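Local coordinates for protein glutaconate CoA-transferase subunit A (Acidaminococcus fermentans, PDB 1POI) that transfers coenzyme A from acetyl-CoA to glutaconate or (R)-2-hydroxyglutarate, serving the hydroxyglutarate pathway of glutamate degradation, at residues G192-D197 against K226-G231; D199-E202 against Y206-V209; A179-A182 against V188-W191. All coordinates share one frame; numbering follows the deposited sequence.

Contact 1: residues G192-D197 against K226-G231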
loop_
_atom_site.group_PDB
_atom_site.type_symbol
_atom_site.label_atom_id
_atom_site.label_comp_id
_atom_site.label_asym_id
_atom_site.label_seq_id
_atom_site.Cartn_x
_atom_site.Cartn_y
_atom_site.Cartn_z
ATOM N N GLY A 192 12.823 5.508 -3.403
ATOM C CA GLY A 192 13.583 6.646 -2.932
ATOM C C GLY A 192 14.224 7.395 -4.080
ATOM O O GLY A 192 13.959 7.079 -5.223
ATOM N N GLY A 193 15.011 8.427 -3.788
ATOM C CA GLY A 193 15.665 9.189 -4.835
ATOM C C GLY A 193 16.519 8.319 -5.744
ATOM O O GLY A 193 17.097 7.325 -5.318
ATOM N N LYS A 194 16.623 8.717 -7.001
ATOM C CA LYS A 194 17.378 7.960 -7.985
ATOM C C LYS A 194 18.763 8.504 -8.271
ATOM O O LYS A 194 19.567 7.819 -8.880
ATOM C CB LYS A 194 16.624 7.941 -9.312
ATOM C CG LYS A 194 15.440 7.034 -9.351
ATOM C CD LYS A 194 14.162 7.697 -8.920
ATOM C CE LYS A 194 13.390 6.654 -8.131
ATOM N NZ LYS A 194 11.939 6.903 -7.923
ATOM N N PHE A 195 19.042 9.738 -7.873
ATOM C CA PHE A 195 20.337 10.354 -8.180
ATOM C C PHE A 195 20.467 10.331 -9.725
ATOM O O PHE A 195 19.469 10.516 -10.431
ATOM C CB PHE A 195 21.496 9.616 -7.470
ATOM C CG PHE A 195 21.247 9.363 -5.988
ATOM C CD1 PHE A 195 21.175 10.422 -5.090
ATOM C CD2 PHE A 195 21.021 8.066 -5.514
ATOM C CE1 PHE A 195 20.875 10.194 -3.750
ATOM C CE2 PHE A 195 20.725 7.833 -4.190
ATOM C CZ PHE A 195 20.646 8.893 -3.305
ATOM N N GLN A 196 21.659 10.079 -10.255
ATOM C CA GLN A 196 21.850 10.047 -11.706
ATOM C C GLN A 196 21.466 8.710 -12.325
ATOM O O GLN A 196 21.555 8.519 -13.526
ATOM C CB GLN A 196 23.307 10.307 -12.039
ATOM C CG GLN A 196 24.207 9.128 -11.683
ATOM C CD GLN A 196 24.708 9.131 -10.250
ATOM O OE1 GLN A 196 24.271 9.924 -9.397
ATOM N NE2 GLN A 196 25.648 8.257 -9.980
ATOM N N ASP A 197 20.983 7.797 -11.518
ATOM C CA ASP A 197 20.670 6.475 -12.016
ATOM C C ASP A 197 19.838 6.280 -13.262
ATOM O O ASP A 197 20.197 5.437 -14.078
ATOM C CB ASP A 197 20.166 5.595 -10.885
ATOM C CG ASP A 197 21.228 5.333 -9.868
ATOM O OD1 ASP A 197 22.106 6.201 -9.676
ATOM O OD2 ASP A 197 21.184 4.264 -9.243
ATOM N N LYS A 226 5.306 2.755 -10.075
ATOM C CA LYS A 226 6.521 2.540 -9.311
ATOM C C LYS A 226 7.766 2.234 -10.152
ATOM O O LYS A 226 8.883 2.201 -9.627
ATOM C CB LYS A 226 6.296 1.413 -8.308
ATOM C CG LYS A 226 5.381 1.776 -7.164
ATOM C CD LYS A 226 4.652 0.529 -6.651
ATOM C CE LYS A 226 4.018 0.742 -5.268
ATOM N NZ LYS A 226 3.122 1.949 -5.174
ATOM N N ASN A 227 7.600 2.007 -11.448
ATOM C CA ASN A 227 8.749 1.667 -12.272
ATOM C C ASN A 227 9.523 2.910 -12.721
ATOM O O ASN A 227 8.926 3.942 -13.065
ATOM C CB ASN A 227 8.278 0.797 -13.418
ATOM C CG ASN A 227 7.409 -0.350 -12.929
ATOM O OD1 ASN A 227 7.476 -0.733 -11.770
ATOM N ND2 ASN A 227 6.572 -0.875 -13.793
ATOM N N ASP A 228 10.852 2.827 -12.695
ATOM C CA ASP A 228 11.681 3.969 -13.053
ATOM C C ASP A 228 12.423 3.868 -14.396
ATOM O O ASP A 228 12.927 4.888 -14.920
ATOM C CB ASP A 228 12.691 4.216 -11.950
ATOM C CG ASP A 228 12.041 4.512 -10.627
ATOM O OD1 ASP A 228 11.667 3.575 -9.903
ATOM O OD2 ASP A 228 11.925 5.699 -10.311
ATOM N N ILE A 229 12.563 2.638 -14.897
ATOM C CA ILE A 229 13.235 2.386 -16.164
ATOM C C ILE A 229 12.538 1.245 -16.899
ATOM O O ILE A 229 12.166 0.238 -16.281
ATOM C CB ILE A 229 14.721 2.019 -15.968
ATOM C CG1 ILE A 229 15.460 3.125 -15.224
ATOM C CG2 ILE A 229 15.406 1.854 -17.337
ATOM C CD1 ILE A 229 16.696 2.608 -14.551
ATOM N N PRO A 230 12.297 1.419 -18.218
ATOM C CA PRO A 230 11.643 0.450 -19.114
ATOM C C PRO A 230 12.670 -0.597 -19.477
ATOM O O PRO A 230 13.839 -0.259 -19.668
ATOM C CB PRO A 230 11.339 1.274 -20.359
ATOM C CG PRO A 230 11.586 2.714 -19.949
ATOM C CD PRO A 230 12.655 2.643 -18.954
ATOM N N GLY A 231 12.225 -1.840 -19.648
ATOM C CA GLY A 231 13.128 -2.919 -19.999
ATOM C C GLY A 231 14.110 -2.616 -21.118
ATOM O O GLY A 231 15.302 -2.912 -20.995
#
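Lys194 reaches across to Asp228, and this one pair of side chains joins the two loops. NZ lies 2.7 Å from OD2 in a salt bridge whose hydrogen-bond geometry is weak; the place of OD2 is itself doubtful, so the distance should be read loosely. The lysine chain is bent rather than extended: with chi2 at 90° its outer half turns across the aspartate, and the two side chains cross at about a right angle. This side is loose. Both residues are partly exposed, their backbones stay well apart, with Lys194 CA 8.6 Å from Asp228 CA, and the Lys226 amine forms a salt bridge with Asp223 instead. The buried side is packed more firmly. There Ile229 rests on Ile177 and Val198, while Asp197 forms a salt bridge with Arg29. Asp228 has a second task, since its OD1 accepts the backbone N-H of Ile190, which probably helps to hold the carboxylate that meets the lysine. On the opposing loop, Asp197 N bonds to Lys194 O at 3.0 Å and closes the chain round Phe195 and Gln196. An alanine in place of Lys194 would leave the Asp228 carboxylate without its cationic mate, and would probably let the two loops move more independently. The backbone on each side has a recognisable form: a type II' beta turn from Lys194 to Asp197, and a classic beta bulge in which Asp228 and Ile229 both face Val188.

Contact 2: residues D199-E202 against Y206-V209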
loop_
_atom_site.group_PDB
_atom_site.type_symbol
_atom_site.label_atom_id
_atom_site.label_comp_id
_atom_site.label_asym_id
_atom_site.label_seq_id
_atom_site.Cartn_x
_atom_site.Cartn_y
_atom_site.Cartn_z
ATOM N N ASP A 199 19.173 8.642 -15.677
ATOM C CA ASP A 199 19.857 9.351 -16.745
ATOM C C ASP A 199 20.914 8.432 -17.374
ATOM O O ASP A 199 20.883 8.163 -18.565
ATOM C CB ASP A 199 20.583 10.579 -16.193
ATOM C CG ASP A 199 19.684 11.797 -16.039
ATOM O OD1 ASP A 199 18.533 11.829 -16.547
ATOM O OD2 ASP A 199 20.170 12.763 -15.417
ATOM N N ILE A 200 21.855 7.954 -16.572
ATOM C CA ILE A 200 22.914 7.086 -17.081
ATOM C C ILE A 200 22.451 5.731 -17.649
ATOM O O ILE A 200 23.213 5.078 -18.368
ATOM C CB ILE A 200 24.066 6.914 -16.048
ATOM C CG1 ILE A 200 23.614 6.110 -14.814
ATOM C CG2 ILE A 200 24.506 8.267 -15.592
ATOM C CD1 ILE A 200 24.723 5.796 -13.809
ATOM N N ALA A 201 21.223 5.304 -17.341
ATOM C CA ALA A 201 20.697 4.035 -17.899
ATOM C C ALA A 201 19.975 4.337 -19.222
ATOM O O ALA A 201 19.509 3.423 -19.902
ATOM C CB ALA A 201 19.716 3.362 -16.939
ATOM N N GLU A 202 19.741 5.622 -19.481
ATOM C CA GLU A 202 19.105 6.051 -20.702
ATOM C C GLU A 202 20.232 6.403 -21.675
ATOM O O GLU A 202 20.172 6.042 -22.857
ATOM C CB GLU A 202 18.196 7.267 -20.467
ATOM C CG GLU A 202 17.565 7.799 -21.755
ATOM C CD GLU A 202 16.290 8.622 -21.550
ATOM O OE1 GLU A 202 16.299 9.584 -20.754
ATOM O OE2 GLU A 202 15.277 8.321 -22.216
ATOM N N TYR A 206 25.259 0.446 -23.109
ATOM C CA TYR A 206 24.971 -0.813 -22.414
ATOM C C TYR A 206 24.648 -0.498 -20.956
ATOM O O TYR A 206 25.328 0.346 -20.350
ATOM C CB TYR A 206 26.178 -1.752 -22.457
ATOM C CG TYR A 206 26.488 -2.263 -23.833
ATOM C CD1 TYR A 206 25.700 -3.252 -24.417
ATOM C CD2 TYR A 206 27.537 -1.713 -24.583
ATOM C CE1 TYR A 206 25.936 -3.676 -25.717
ATOM C CE2 TYR A 206 27.787 -2.129 -25.880
ATOM C CZ TYR A 206 26.980 -3.107 -26.447
ATOM O OH TYR A 206 27.185 -3.494 -27.759
ATOM N N THR A 207 23.625 -1.148 -20.395
ATOM C CA THR A 207 23.264 -0.917 -18.991
ATOM C C THR A 207 23.163 -2.192 -18.175
ATOM O O THR A 207 22.476 -3.148 -18.574
ATOM C CB THR A 207 21.932 -0.145 -18.825
ATOM O OG1 THR A 207 22.085 1.188 -19.319
ATOM C CG2 THR A 207 21.554 -0.048 -17.344
ATOM N N ILE A 208 23.861 -2.211 -17.044
ATOM C CA ILE A 208 23.809 -3.373 -16.151
ATOM C C ILE A 208 23.113 -2.959 -14.851
ATOM O O ILE A 208 23.476 -1.929 -14.226
ATOM C CB ILE A 208 25.215 -3.952 -15.831
ATOM C CG1 ILE A 208 25.955 -4.286 -17.137
ATOM C CG2 ILE A 208 25.069 -5.249 -15.001
ATOM C CD1 ILE A 208 27.444 -4.350 -17.000
ATOM N N VAL A 209 22.101 -3.734 -14.471
ATOM C CA VAL A 209 21.354 -3.443 -13.259
ATOM C C VAL A 209 21.486 -4.549 -12.193
ATOM O O VAL A 209 21.095 -5.702 -12.420
ATOM C CB VAL A 209 19.836 -3.176 -13.593
ATOM C CG1 VAL A 209 19.194 -4.431 -14.171
ATOM C CG2 VAL A 209 19.055 -2.737 -12.350
#
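Ala201 O receives the hydroxyl of Thr207, with OG1 3.5 Å away, a long and weak hydrogen bond but the polar link between this helix and the strand that follows it. The same threonine also makes the apolar half of the contact. OG1 sits beside the backbone N (chi1 -67°) and turns to the carbonyl, which leaves CG2 anti to that N and against the methyl of Ala201, with Thr207 CG2 3.9 Å from Ala201 CB. The two branches therefore straddle Ala201, one at its backbone oxygen and the other at its side chain, and the two CA atoms come within 5.7 Å. The small side chain of Ala201 is consistent with so close an approach.

The arrangement belongs to a beta-alpha-beta crossover of the parallel sheet: strand 174-179 and strand 206-211 are neighbours in it, and helix 197-203 lies in the connection between them. Ile200 extends the apolar layer by packing on Ala175 and Ile177 of the first strand. On the flank of its strand next to strand 236-239, the backbone N of Thr207 gives a hydrogen bond to Asp235 OD2. Within the helix, Glu202 N bonds to Asp199 O at 2.9 Å. Glu202 CB points away from the strand, and its side chain packs on an aromatic side chain of another protein chain; a basic side chain of that chain forms a salt bridge with Asp199 OD1.

Contact 3: residues A179-A182 against V188-W191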
loop_
_atom_site.group_PDB
_atom_site.type_symbol
_atom_site.label_atom_id
_atom_site.label_comp_id
_atom_site.label_asym_id
_atom_site.label_seq_id
_atom_site.Cartn_x
_atom_site.Cartn_y
_atom_site.Cartn_z
ATOM N N ALA A 179 19.441 -1.444 -7.818
ATOM C CA ALA A 179 18.064 -1.136 -7.490
ATOM C C ALA A 179 17.436 -2.203 -6.603
ATOM O O ALA A 179 17.973 -3.310 -6.488
ATOM C CB ALA A 179 17.287 -0.995 -8.764
ATOM N N GLN A 180 16.277 -1.898 -6.013
ATOM C CA GLN A 180 15.613 -2.848 -5.125
ATOM C C GLN A 180 14.876 -3.969 -5.820
ATOM O O GLN A 180 14.821 -5.080 -5.299
ATOM C CB GLN A 180 14.689 -2.150 -4.139
ATOM C CG GLN A 180 15.412 -1.256 -3.161
ATOM C CD GLN A 180 15.689 0.083 -3.761
ATOM O OE1 GLN A 180 15.501 0.279 -4.955
ATOM N NE2 GLN A 180 16.059 1.038 -2.942
ATOM N N GLN A 181 14.300 -3.698 -6.983
ATOM C CA GLN A 181 13.578 -4.747 -7.721
ATOM C C GLN A 181 13.715 -4.547 -9.233
ATOM O O GLN A 181 13.819 -3.402 -9.720
ATOM C CB GLN A 181 12.085 -4.745 -7.368
ATOM C CG GLN A 181 11.750 -4.797 -5.892
ATOM C CD GLN A 181 10.298 -4.492 -5.646
ATOM O OE1 GLN A 181 9.877 -3.338 -5.756
ATOM N NE2 GLN A 181 9.513 -5.520 -5.338
ATOM N N ALA A 182 13.693 -5.655 -9.962
ATOM C CA ALA A 182 13.806 -5.636 -11.411
ATOM C C ALA A 182 13.140 -6.892 -11.943
ATOM O O ALA A 182 12.925 -7.847 -11.195
ATOM C CB ALA A 182 15.257 -5.583 -11.831
ATOM N N VAL A 188 13.025 -1.870 -14.164
ATOM C CA VAL A 188 13.671 -1.524 -12.903
ATOM C C VAL A 188 12.896 -0.587 -11.979
ATOM O O VAL A 188 12.414 0.469 -12.409
ATOM C CB VAL A 188 15.042 -0.894 -13.193
ATOM C CG1 VAL A 188 15.688 -0.350 -11.937
ATOM C CG2 VAL A 188 15.923 -1.919 -13.861
ATOM N N ARG A 189 12.853 -0.967 -10.698
ATOM C CA ARG A 189 12.179 -0.222 -9.630
ATOM C C ARG A 189 13.211 0.248 -8.603
ATOM O O ARG A 189 13.820 -0.579 -7.930
ATOM C CB ARG A 189 11.197 -1.139 -8.892
ATOM C CG ARG A 189 9.732 -0.772 -9.010
ATOM C CD ARG A 189 8.860 -1.841 -8.355
ATOM N NE ARG A 189 7.538 -1.940 -8.981
ATOM C CZ ARG A 189 6.502 -2.610 -8.475
ATOM N NH1 ARG A 189 6.602 -3.250 -7.312
ATOM N NH2 ARG A 189 5.372 -2.702 -9.168
ATOM N N ILE A 190 13.424 1.557 -8.516
ATOM C CA ILE A 190 14.328 2.151 -7.540
ATOM C C ILE A 190 13.496 2.964 -6.499
ATOM O O ILE A 190 12.978 4.040 -6.830
ATOM C CB ILE A 190 15.272 3.165 -8.192
ATOM C CG1 ILE A 190 16.148 2.501 -9.259
ATOM C CG2 ILE A 190 16.114 3.867 -7.114
ATOM C CD1 ILE A 190 17.079 3.511 -9.959
ATOM N N TRP A 191 13.348 2.459 -5.272
ATOM C CA TRP A 191 12.618 3.185 -4.227
ATOM C C TRP A 191 13.463 4.389 -3.716
ATOM O O TRP A 191 14.682 4.290 -3.588
ATOM C CB TRP A 191 12.358 2.273 -3.054
ATOM C CG TRP A 191 11.845 0.909 -3.376
ATOM C CD1 TRP A 191 11.212 0.499 -4.517
ATOM C CD2 TRP A 191 11.881 -0.228 -2.506
ATOM N NE1 TRP A 191 10.842 -0.832 -4.406
ATOM C CE2 TRP A 191 11.240 -1.300 -3.182
ATOM C CE3 TRP A 191 12.390 -0.447 -1.227
ATOM C CZ2 TRP A 191 11.095 -2.567 -2.612
ATOM C CZ3 TRP A 191 12.249 -1.706 -0.669
ATOM C CH2 TRP A 191 11.603 -2.754 -1.362
#
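Ala179 begins the approach, its methyl lying against Val188 CG1 at 3.6 Å and against Ile190 CG1 at nearly the same separation. The chain then turns a corner at Gln180 into a short beta hairpin, strand 181-182 against strand 188-189, which opens with a classic bulge: Gln180 and Gln181 both face Arg189. Arg189 O takes both N-H groups, that of Gln181 N at 3.3 Å and, more weakly, that of Gln180 N.

The Gln180 side chain folds over Trp191. Its chain is bent at chi2 (83°), which lays the amide almost parallel to the indole, and CB makes a CH-pi contact 3.7 Å from the centroid of the six-membered ring. OE1 meanwhile accepts the backbone N-H of Trp191, with N 3.1 Å away from Gln180 OE1 and well above the carbonyl plane. The amide NE2 is held by Tyr250 O.

Gln181 pairs with Arg189 in the hydrogen-bonded position, where Arg189 N reaches Gln181 O at 2.8 Å in a fairly straight bond. Its OE1 meets Trp191 NE1 at 3.0 Å; the oxygen lies in the indole plane, and the amide is turned 75° against the ring. Thus one glutamine lies over the indole face and the next meets its edge. That oxygen also touches Arg189 CD, but the arginine's stronger polar partner is Asn227 OD1, which accepts its NE. Ala182, in the non-hydrogen-bonded position opposite Val188, ends the pairing with its CB 4.2 Å from Val188 CG2.

Overall arrangement
The contacts adjoin one another beside strands 174-179 and 206-211 of the parallel sheet, with contacts 1 and 3 closest, their centres about 7 Å apart. Strand 188-189 joins them: Val188 O lies 2.8 Å from Asp228 N, a probable hydrogen bond, so the loop 226-231 continues alongside the hairpin. A second probable hydrogen bond runs from Ile190 N to Asp228 OD1 at 3.0 Å. Centres of contacts 1 and 2 are about 10 Å apart, and Ile229 CD1 meets Ala201 CB at 3.9 Å. Contacts 2 and 3 are about 13 Å apart between centres, yet Val209 CG2 still touches Val188 CG2 at 3.6 Å. The first of these apolar touches packs loop on helix, the second packs the hairpin on strand 206-211.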